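PDB 6N1B: carbohydrate-binding protein from Flavonifractor plautii, which probably removes the acetyl group from N-acetylgalactosamine of the blood group A antigen, and is seen here with bound blood group B trisaccharide and calcium ions. Local coordinates for residues A131-W136 against R172-P177; I154-D157 against V163-T166; F339-G344 against G350-W355. All blocks are in the same frame, centred on the assembly; numbering follows the deposited sequence.

Contact 1 of 3, residues A131-W136 against R172-P177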
loop_
_atom_site.group_PDB
_atom_site.type_symbol
_atom_site.label_atom_id
_atom_site.label_comp_id
_atom_site.label_asym_id
_atom_site.label_seq_id
_atom_site.Cartn_x
_atom_site.Cartn_y
_atom_site.Cartn_z
ATOM N N ALA A 131 17.229 -7.786 -3.371
ATOM C CA ALA A 131 16.469 -7.124 -4.462
ATOM C C ALA A 131 15.105 -6.713 -3.933
ATOM O O ALA A 131 14.578 -7.391 -3.033
ATOM C CB ALA A 131 16.274 -8.040 -5.659
ATOM N N MET A 132 14.557 -5.628 -4.435
ATOM C CA MET A 132 13.167 -5.244 -4.201
ATOM C C MET A 132 12.263 -5.812 -5.273
ATOM O O MET A 132 12.574 -5.867 -6.454
ATOM C CB MET A 132 13.033 -3.690 -4.211
ATOM C CG MET A 132 13.782 -2.975 -3.046
ATOM S SD MET A 132 13.048 -3.284 -1.462
ATOM C CE MET A 132 14.234 -2.345 -0.487
ATOM N N MET A 133 11.048 -6.197 -4.770
ATOM C CA MET A 133 9.988 -6.756 -5.625
ATOM C C MET A 133 8.753 -5.821 -5.485
ATOM O O MET A 133 8.201 -5.767 -4.411
ATOM C CB MET A 133 9.642 -8.161 -5.153
ATOM C CG MET A 133 10.816 -9.136 -5.108
ATOM S SD MET A 133 10.400 -10.769 -4.461
ATOM C CE MET A 133 9.534 -11.493 -5.853
ATOM N N ALA A 134 8.481 -5.069 -6.570
ATOM C CA ALA A 134 7.414 -4.106 -6.521
ATOM C C ALA A 134 6.185 -4.672 -7.334
ATOM O O ALA A 134 6.303 -4.902 -8.559
ATOM C CB ALA A 134 7.856 -2.780 -7.160
ATOM N N TYR A 135 5.092 -4.895 -6.614
ATOM C CA TYR A 135 3.847 -5.414 -7.192
ATOM C C TYR A 135 2.861 -4.282 -7.397
ATOM O O TYR A 135 2.874 -3.289 -6.643
ATOM C CB TYR A 135 3.234 -6.419 -6.208
ATOM C CG TYR A 135 4.072 -7.671 -5.978
ATOM C CD1 TYR A 135 5.037 -7.715 -4.984
ATOM C CD2 TYR A 135 3.837 -8.837 -6.679
ATOM C CE1 TYR A 135 5.757 -8.866 -4.769
ATOM C CE2 TYR A 135 4.542 -10.006 -6.470
ATOM C CZ TYR A 135 5.480 -10.015 -5.448
ATOM O OH TYR A 135 6.214 -11.148 -5.184
ATOM N N TRP A 136 1.946 -4.451 -8.326
ATOM C CA TRP A 136 0.795 -3.519 -8.443
ATOM C C TRP A 136 -0.325 -4.258 -9.182
ATOM O O TRP A 136 -0.162 -5.379 -9.649
ATOM C CB TRP A 136 1.163 -2.207 -9.136
ATOM C CG TRP A 136 1.430 -2.344 -10.601
ATOM C CD1 TRP A 136 0.528 -2.118 -11.624
ATOM C CD2 TRP A 136 2.641 -2.740 -11.238
ATOM N NE1 TRP A 136 1.077 -2.393 -12.852
ATOM C CE2 TRP A 136 2.394 -2.740 -12.632
ATOM C CE3 TRP A 136 3.900 -3.128 -10.799
ATOM C CZ2 TRP A 136 3.328 -3.123 -13.537
ATOM C CZ3 TRP A 136 4.857 -3.484 -11.742
ATOM C CH2 TRP A 136 4.592 -3.467 -13.092
ATOM N N ARG A 172 9.481 -19.564 -15.639
ATOM C CA ARG A 172 9.138 -18.630 -14.545
ATOM C C ARG A 172 10.048 -18.769 -13.370
ATOM O O ARG A 172 9.754 -18.234 -12.301
ATOM C CB ARG A 172 7.658 -18.656 -14.134
ATOM C CG ARG A 172 6.710 -18.386 -15.293
ATOM C CD ARG A 172 5.226 -18.541 -14.937
ATOM N NE ARG A 172 4.801 -17.635 -13.871
ATOM C CZ ARG A 172 4.342 -16.372 -14.055
ATOM N NH1 ARG A 172 4.298 -15.826 -15.237
ATOM N NH2 ARG A 172 3.952 -15.699 -12.993
ATOM N N VAL A 173 11.293 -19.237 -13.622
ATOM C CA VAL A 173 12.288 -19.298 -12.550
ATOM C C VAL A 173 13.240 -18.132 -12.567
ATOM O O VAL A 173 13.865 -17.806 -13.611
ATOM C CB VAL A 173 13.056 -20.639 -12.650
ATOM C CG1 VAL A 173 14.309 -20.732 -11.681
ATOM C CG2 VAL A 173 12.092 -21.827 -12.441
ATOM N N TRP A 174 13.328 -17.482 -11.404
ATOM C CA TRP A 174 14.308 -16.433 -11.163
ATOM C C TRP A 174 15.558 -17.047 -10.581
ATOM O O TRP A 174 15.553 -17.470 -9.414
ATOM C CB TRP A 174 13.671 -15.421 -10.234
ATOM C CG TRP A 174 14.498 -14.210 -9.867
ATOM C CD1 TRP A 174 15.674 -13.782 -10.411
ATOM C CD2 TRP A 174 14.180 -13.288 -8.789
ATOM N NE1 TRP A 174 16.043 -12.596 -9.797
ATOM C CE2 TRP A 174 15.162 -12.294 -8.793
ATOM C CE3 TRP A 174 13.174 -13.238 -7.844
ATOM C CZ2 TRP A 174 15.181 -11.250 -7.901
ATOM C CZ3 TRP A 174 13.175 -12.164 -6.971
ATOM C CH2 TRP A 174 14.167 -11.184 -6.983
ATOM N N SER A 175 16.583 -17.245 -11.371
ATOM C CA SER A 175 17.807 -17.822 -10.869
ATOM C C SER A 175 18.657 -16.782 -10.146
ATOM O O SER A 175 18.683 -15.609 -10.585
ATOM C CB SER A 175 18.617 -18.419 -12.025
ATOM O OG SER A 175 17.983 -19.582 -12.586
ATOM N N LYS A 176 19.254 -17.186 -9.053
ATOM C CA LYS A 176 20.058 -16.245 -8.313
ATOM C C LYS A 176 21.246 -15.810 -9.205
ATOM O O LYS A 176 21.948 -16.648 -9.791
ATOM C CB LYS A 176 20.582 -16.937 -7.039
ATOM C CG LYS A 176 19.597 -17.234 -5.942
ATOM C CD LYS A 176 20.400 -17.582 -4.658
ATOM C CE LYS A 176 19.475 -18.208 -3.673
ATOM N NZ LYS A 176 19.048 -19.583 -4.032
ATOM N N PRO A 177 21.536 -14.498 -9.204
ATOM C CA PRO A 177 22.703 -14.023 -9.911
ATOM C C PRO A 177 23.985 -14.624 -9.383
ATOM O O PRO A 177 24.101 -14.765 -8.124
ATOM C CB PRO A 177 22.725 -12.495 -9.698
ATOM C CG PRO A 177 21.358 -12.178 -9.319
ATOM C CD PRO A 177 20.750 -13.398 -8.652
#

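Contact 2 of 3, residues I154-D157 against V163-T166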
loop_
_atom_site.group_PDB
_atom_site.type_symbol
_atom_site.label_atom_id
_atom_site.label_comp_id
_atom_site.label_asym_id
_atom_site.label_seq_id
_atom_site.Cartn_x
_atom_site.Cartn_y
_atom_site.Cartn_z
ATOM N N ILE A 154 11.131 -5.956 -10.601
ATOM C CA ILE A 154 12.172 -6.205 -9.591
ATOM C C ILE A 154 13.352 -5.259 -9.856
ATOM O O ILE A 154 13.622 -4.878 -11.033
ATOM C CB ILE A 154 12.623 -7.681 -9.717
ATOM C CG1 ILE A 154 11.486 -8.617 -9.307
ATOM C CG2 ILE A 154 13.912 -8.001 -8.943
ATOM C CD1 ILE A 154 11.631 -10.060 -9.719
ATOM N N SER A 155 14.043 -4.870 -8.761
ATOM C CA SER A 155 15.231 -4.054 -8.946
ATOM C C SER A 155 16.347 -4.557 -8.030
ATOM O O SER A 155 16.100 -4.886 -6.847
ATOM C CB SER A 155 14.933 -2.587 -8.592
ATOM O OG SER A 155 16.056 -1.714 -8.798
ATOM N N TYR A 156 17.571 -4.537 -8.592
ATOM C CA TYR A 156 18.784 -4.737 -7.866
ATOM C C TYR A 156 19.476 -3.447 -7.362
ATOM O O TYR A 156 20.203 -3.498 -6.333
ATOM C CB TYR A 156 19.770 -5.565 -8.655
ATOM C CG TYR A 156 19.329 -6.920 -9.074
ATOM C CD1 TYR A 156 19.234 -7.951 -8.097
ATOM C CD2 TYR A 156 19.022 -7.274 -10.346
ATOM C CE1 TYR A 156 18.930 -9.261 -8.485
ATOM C CE2 TYR A 156 18.715 -8.591 -10.759
ATOM C CZ TYR A 156 18.686 -9.593 -9.799
ATOM O OH TYR A 156 18.406 -10.888 -10.149
ATOM N N ASP A 157 19.337 -2.400 -8.164
ATOM C CA ASP A 157 20.112 -1.180 -7.967
ATOM C C ASP A 157 19.303 0.006 -7.525
ATOM O O ASP A 157 19.861 1.053 -7.224
ATOM C CB ASP A 157 20.933 -0.803 -9.256
ATOM C CG ASP A 157 20.069 -0.419 -10.429
ATOM O OD1 ASP A 157 18.834 -0.367 -10.326
ATOM O OD2 ASP A 157 20.680 -0.194 -11.509
ATOM N N VAL A 163 12.508 -6.850 -15.314
ATOM C CA VAL A 163 12.611 -8.305 -15.343
ATOM C C VAL A 163 14.076 -8.734 -15.235
ATOM O O VAL A 163 14.885 -8.330 -16.103
ATOM C CB VAL A 163 12.000 -8.855 -16.666
ATOM C CG1 VAL A 163 12.071 -10.402 -16.681
ATOM C CG2 VAL A 163 10.535 -8.408 -16.735
ATOM N N PRO A 164 14.424 -9.458 -14.190
ATOM C CA PRO A 164 15.866 -9.867 -14.039
ATOM C C PRO A 164 16.377 -10.567 -15.290
ATOM O O PRO A 164 15.698 -11.409 -15.901
ATOM C CB PRO A 164 15.843 -10.801 -12.830
ATOM C CG PRO A 164 14.666 -10.277 -11.986
ATOM C CD PRO A 164 13.603 -9.958 -13.062
ATOM N N VAL A 165 17.639 -10.333 -15.588
ATOM C CA VAL A 165 18.212 -11.001 -16.738
ATOM C C VAL A 165 18.464 -12.485 -16.513
ATOM O O VAL A 165 18.627 -13.198 -17.527
ATOM C CB VAL A 165 19.518 -10.290 -17.192
ATOM C CG1 VAL A 165 19.269 -8.830 -17.609
ATOM C CG2 VAL A 165 20.619 -10.377 -16.171
ATOM N N THR A 166 18.411 -12.950 -15.241
ATOM C CA THR A 166 18.491 -14.372 -14.948
ATOM C C THR A 166 17.135 -14.988 -14.602
ATOM O O THR A 166 17.028 -16.067 -14.040
ATOM C CB THR A 166 19.496 -14.686 -13.824
ATOM O OG1 THR A 166 19.076 -14.043 -12.605
ATOM C CG2 THR A 166 20.883 -14.219 -14.178
HETATM O O HOH W 1 19.221 -11.400 -12.590
#

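Contact 3 of 3, residues F339-G344 against G350-W355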
loop_
_atom_site.group_PDB
_atom_site.type_symbol
_atom_site.label_atom_id
_atom_site.label_comp_id
_atom_site.label_asym_id
_atom_site.label_seq_id
_atom_site.Cartn_x
_atom_site.Cartn_y
_atom_site.Cartn_z
ATOM N N PHE A 339 2.765 0.335 7.049
ATOM C CA PHE A 339 3.362 0.523 8.369
ATOM C C PHE A 339 4.605 -0.296 8.547
ATOM O O PHE A 339 4.848 -1.315 7.841
ATOM C CB PHE A 339 2.369 0.215 9.480
ATOM C CG PHE A 339 2.072 -1.221 9.684
ATOM C CD1 PHE A 339 1.231 -1.933 8.783
ATOM C CD2 PHE A 339 2.567 -1.875 10.706
ATOM C CE1 PHE A 339 0.967 -3.266 9.027
ATOM C CE2 PHE A 339 2.344 -3.250 10.966
ATOM C CZ PHE A 339 1.508 -3.901 10.119
ATOM N N TYR A 340 5.350 0.124 9.565
ATOM C CA TYR A 340 6.505 -0.682 10.066
ATOM C C TYR A 340 6.422 -0.643 11.571
ATOM O O TYR A 340 6.258 0.438 12.191
ATOM C CB TYR A 340 7.820 -0.068 9.614
ATOM C CG TYR A 340 9.068 -0.685 10.114
ATOM C CD1 TYR A 340 9.332 -2.039 9.823
ATOM C CD2 TYR A 340 9.919 -0.018 10.944
ATOM C CE1 TYR A 340 10.510 -2.652 10.295
ATOM C CE2 TYR A 340 11.136 -0.652 11.368
ATOM C CZ TYR A 340 11.346 -1.960 11.091
ATOM O OH TYR A 340 12.485 -2.601 11.552
ATOM N N TYR A 341 6.535 -1.835 12.209
ATOM C CA TYR A 341 6.724 -1.948 13.651
ATOM C C TYR A 341 8.229 -1.843 13.928
ATOM O O TYR A 341 8.975 -2.736 13.523
ATOM C CB TYR A 341 6.126 -3.227 14.167
ATOM C CG TYR A 341 6.302 -3.443 15.630
ATOM C CD1 TYR A 341 7.531 -3.957 16.097
ATOM C CD2 TYR A 341 5.304 -3.262 16.558
ATOM C CE1 TYR A 341 7.710 -4.236 17.448
ATOM C CE2 TYR A 341 5.419 -3.583 17.890
ATOM C CZ TYR A 341 6.651 -4.061 18.322
ATOM O OH TYR A 341 6.733 -4.350 19.664
ATOM N N GLU A 342 8.612 -0.770 14.584
ATOM C CA GLU A 342 10.022 -0.519 14.901
ATOM C C GLU A 342 10.259 -1.082 16.298
ATOM O O GLU A 342 9.770 -0.539 17.268
ATOM C CB GLU A 342 10.312 0.932 14.802
ATOM C CG GLU A 342 11.753 1.258 15.075
ATOM C CD GLU A 342 12.469 1.959 13.974
ATOM O OE1 GLU A 342 13.656 2.027 14.073
ATOM O OE2 GLU A 342 11.829 2.386 12.933
ATOM N N PRO A 343 11.089 -2.142 16.407
ATOM C CA PRO A 343 11.288 -2.689 17.782
ATOM C C PRO A 343 11.930 -1.679 18.706
ATOM O O PRO A 343 12.705 -0.843 18.249
ATOM C CB PRO A 343 12.164 -3.929 17.602
ATOM C CG PRO A 343 12.029 -4.216 16.216
ATOM C CD PRO A 343 11.703 -3.010 15.378
ATOM N N GLY A 344 11.582 -1.806 19.975
ATOM C CA GLY A 344 12.185 -1.021 21.020
ATOM C C GLY A 344 13.362 -1.689 21.631
ATOM O O GLY A 344 13.767 -2.817 21.219
ATOM N N GLY A 350 7.492 -1.787 21.049
ATOM C CA GLY A 350 7.954 -1.090 19.888
ATOM C C GLY A 350 7.113 0.154 19.545
ATOM O O GLY A 350 6.213 0.558 20.268
ATOM N N THR A 351 7.402 0.707 18.328
ATOM C CA THR A 351 6.734 1.889 17.863
ATOM C C THR A 351 6.061 1.544 16.506
ATOM O O THR A 351 6.695 1.046 15.624
ATOM C CB THR A 351 7.757 3.014 17.687
ATOM O OG1 THR A 351 8.412 3.314 18.914
ATOM C CG2 THR A 351 7.103 4.268 17.182
ATOM N N MET A 352 4.755 1.898 16.432
ATOM C CA MET A 352 3.991 1.732 15.187
ATOM C C MET A 352 4.241 2.996 14.340
ATOM O O MET A 352 3.827 4.101 14.767
ATOM C CB MET A 352 2.548 1.547 15.495
ATOM C CG MET A 352 2.312 0.155 15.934
ATOM S SD MET A 352 2.327 -1.173 14.762
ATOM C CE MET A 352 0.801 -0.913 13.898
ATOM N N ARG A 353 4.814 2.812 13.163
ATOM C CA ARG A 353 5.126 3.888 12.193
ATOM C C ARG A 353 4.198 3.710 11.024
ATOM O O ARG A 353 4.268 2.658 10.383
ATOM C CB ARG A 353 6.561 3.897 11.809
ATOM C CG ARG A 353 7.525 4.050 13.007
ATOM C CD ARG A 353 8.959 4.146 12.602
ATOM N NE ARG A 353 9.222 5.345 11.837
ATOM C CZ ARG A 353 10.397 5.573 11.274
ATOM N NH1 ARG A 353 11.377 4.763 11.402
ATOM N NH2 ARG A 353 10.603 6.713 10.522
ATOM N N VAL A 354 3.338 4.706 10.728
ATOM C CA VAL A 354 2.270 4.527 9.756
ATOM C C VAL A 354 2.336 5.597 8.730
ATOM O O VAL A 354 2.137 6.809 9.049
ATOM C CB VAL A 354 0.883 4.432 10.392
ATOM C CG1 VAL A 354 -0.195 4.217 9.350
ATOM C CG2 VAL A 354 0.887 3.336 11.503
ATOM N N TRP A 355 2.560 5.284 7.481
ATOM C CA TRP A 355 2.466 6.215 6.302
ATOM C C TRP A 355 1.085 6.032 5.793
ATOM O O TRP A 355 0.720 4.979 5.247
ATOM C CB TRP A 355 3.564 5.912 5.295
ATOM C CG TRP A 355 4.954 6.210 5.794
ATOM C CD1 TRP A 355 5.626 7.356 5.542
ATOM C CD2 TRP A 355 5.822 5.389 6.616
ATOM N NE1 TRP A 355 6.837 7.293 6.207
ATOM C CE2 TRP A 355 7.005 6.098 6.833
ATOM C CE3 TRP A 355 5.729 4.093 7.175
ATOM C CZ2 TRP A 355 8.024 5.602 7.618
ATOM C CZ3 TRP A 355 6.734 3.593 7.907
ATOM C CH2 TRP A 355 7.882 4.354 8.143
#

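Contact 1 of 3, residues A131-W136 against R172-P177
A Met-aromatic contact between Met133 and Trp174 ties a strand of a four-stranded antiparallel sheet to the excursion that follows its third strand. The sheet is consistent with one blade of a beta-propeller. The indole points its six-membered ring at the strand. Met133 SD lies at the ring edge, in the plane, 5.3 Å from the centroid of the Trp174 six-membered ring. The nearest ring atom to the sulfur is CZ3: Met133 SD to Trp174 CZ3 is 4.0 Å. The methyl touches the same corner, with Met133 CE 3.9 Å from Trp174 CZ3. A bend at the last torsion of Met133 (chi3 76°) keeps both atoms close to that corner. Further round the rim, Ala131 CB meets Trp174 CH2 at 4.0 Å, again near the ring plane. Trp174 reaches the strand with CG opposite its own backbone N (chi1 -178°). No hydrogen bond crosses between the segments. The indole N-H is instead satisfied by Tyr156 OH. Trp174 also stacks on the ring of Tyr129, and its carbonyl O bonds Tyr129 OH. Strand 131-140 runs between strands 116-126 and 148-155. Met133 packs on Asn126 of the first and Leu152 of the second, while Trp174 touches Asn126 and Ile154, so the indole covers three neighbouring strands at once.

Contact 2 of 3, residues I154-D157 against V163-T166
Pro164 packs against Ile154 and Tyr156 across a tight connection between the end of strand 148-155 and the short strand 163-164. An Asx turn starts this connection, with Asp157 OD1 accepting the backbone N-H of Val159. The Asp-Gly-x-x-Trp sequence here, ending at Trp161, recurs beyond other strand ends of the chain. The apolar part is carried by the proline ring. Ile154 CD1 lies 3.8 Å from Pro164 CG, and Ile154 CG2 lies 3.9 Å from Pro164 CG. The two branches therefore meet the same ring carbon. The isoleucine side chain stands at about a right angle to the proline. Tyr156 covers the next atom of the ring: its OH is 3.7 Å from Pro164 CB, with Tyr156 CE2 a little farther off. Trp174 also touches Pro164, which helps to bury this patch.

The polar part is mediated by water. Tyr156 OH and Thr166 OG1 are too far apart to bond directly, and one water joins them. It lies 2.6 Å from Tyr156 OH. Trp174 NE1 is a further partner of that hydroxyl. At the other end, Thr166 OG1 sits between its backbone N and carbonyl carbon (chi1 62°) and bonds Ser175 O. The water donates a hydrogen to Thr166 OG1 over 2.6 Å.

Contact 3 of 3, residues F339-G344 against G350-W355
Tyr340 and Arg353 form a hydrogen-bonded antiparallel pair. Tyr340 N donates a hydrogen bond to Arg353 O over 2.9 Å, and Arg353 N bonds Tyr340 O in return. Glu342 and Thr351 make the next such pair; the bond from Glu342 N to Thr351 O is nearly straight (173°). These bonds join the arms of a beta hairpin, strands 333-342 and 351-361 of a four-stranded antiparallel sheet, with 333-342 outermost. Phe339 N hydrogen-bonds Asp274, a calcium ligand.

On the face with Tyr340 and Thr351, a salt bridge runs diagonally: Arg353 NH1 meets Glu342 OE2 at 2.9 Å. Glu342 OE2 lies in the guanidinium plane and is met on its syn side, but NH1 stands 32° out of the carboxylate plane. Trp355 CH2 lies 3.9 Å above the guanidinium plane of Arg353, toward the rim. Tyr69 and Tyr391 bond the same guanidinium.

Met352, bent at chi2 and chi3, makes sulfur and apolar contacts on the other face. Its SD sits at the edge of the Tyr341 ring, 4.1 Å from Tyr341 CD2. Its CE reaches 3.8 Å from Phe339 CD2.

Gly350 N makes a weak hydrogen bond to Tyr341 OH at 3.0 Å; Asp280 is the stronger partner.

Contacts 1 and 2 are neighbours, with centres 6 Å apart. Both involve the sheet in which strands 131-140 and 148-155 lie side by side, joined there by Met132 O and Ser155 N. Contact 2 is nested within the stretch of chain that contact 1 closes. Ser175 O and Thr166 OG1 tie the excursion together, and Pro177 packs on Tyr156 at the strand end. Contact 3 comes later in the chain and belongs to a different four-stranded sheet. Its centre lies about 26 Å from that of contact 1 and about 29 Å from that of contact 2. This separation fits different blades of a beta-propeller. The Phe339 side chain lies about 7 Å from a bound calcium ion.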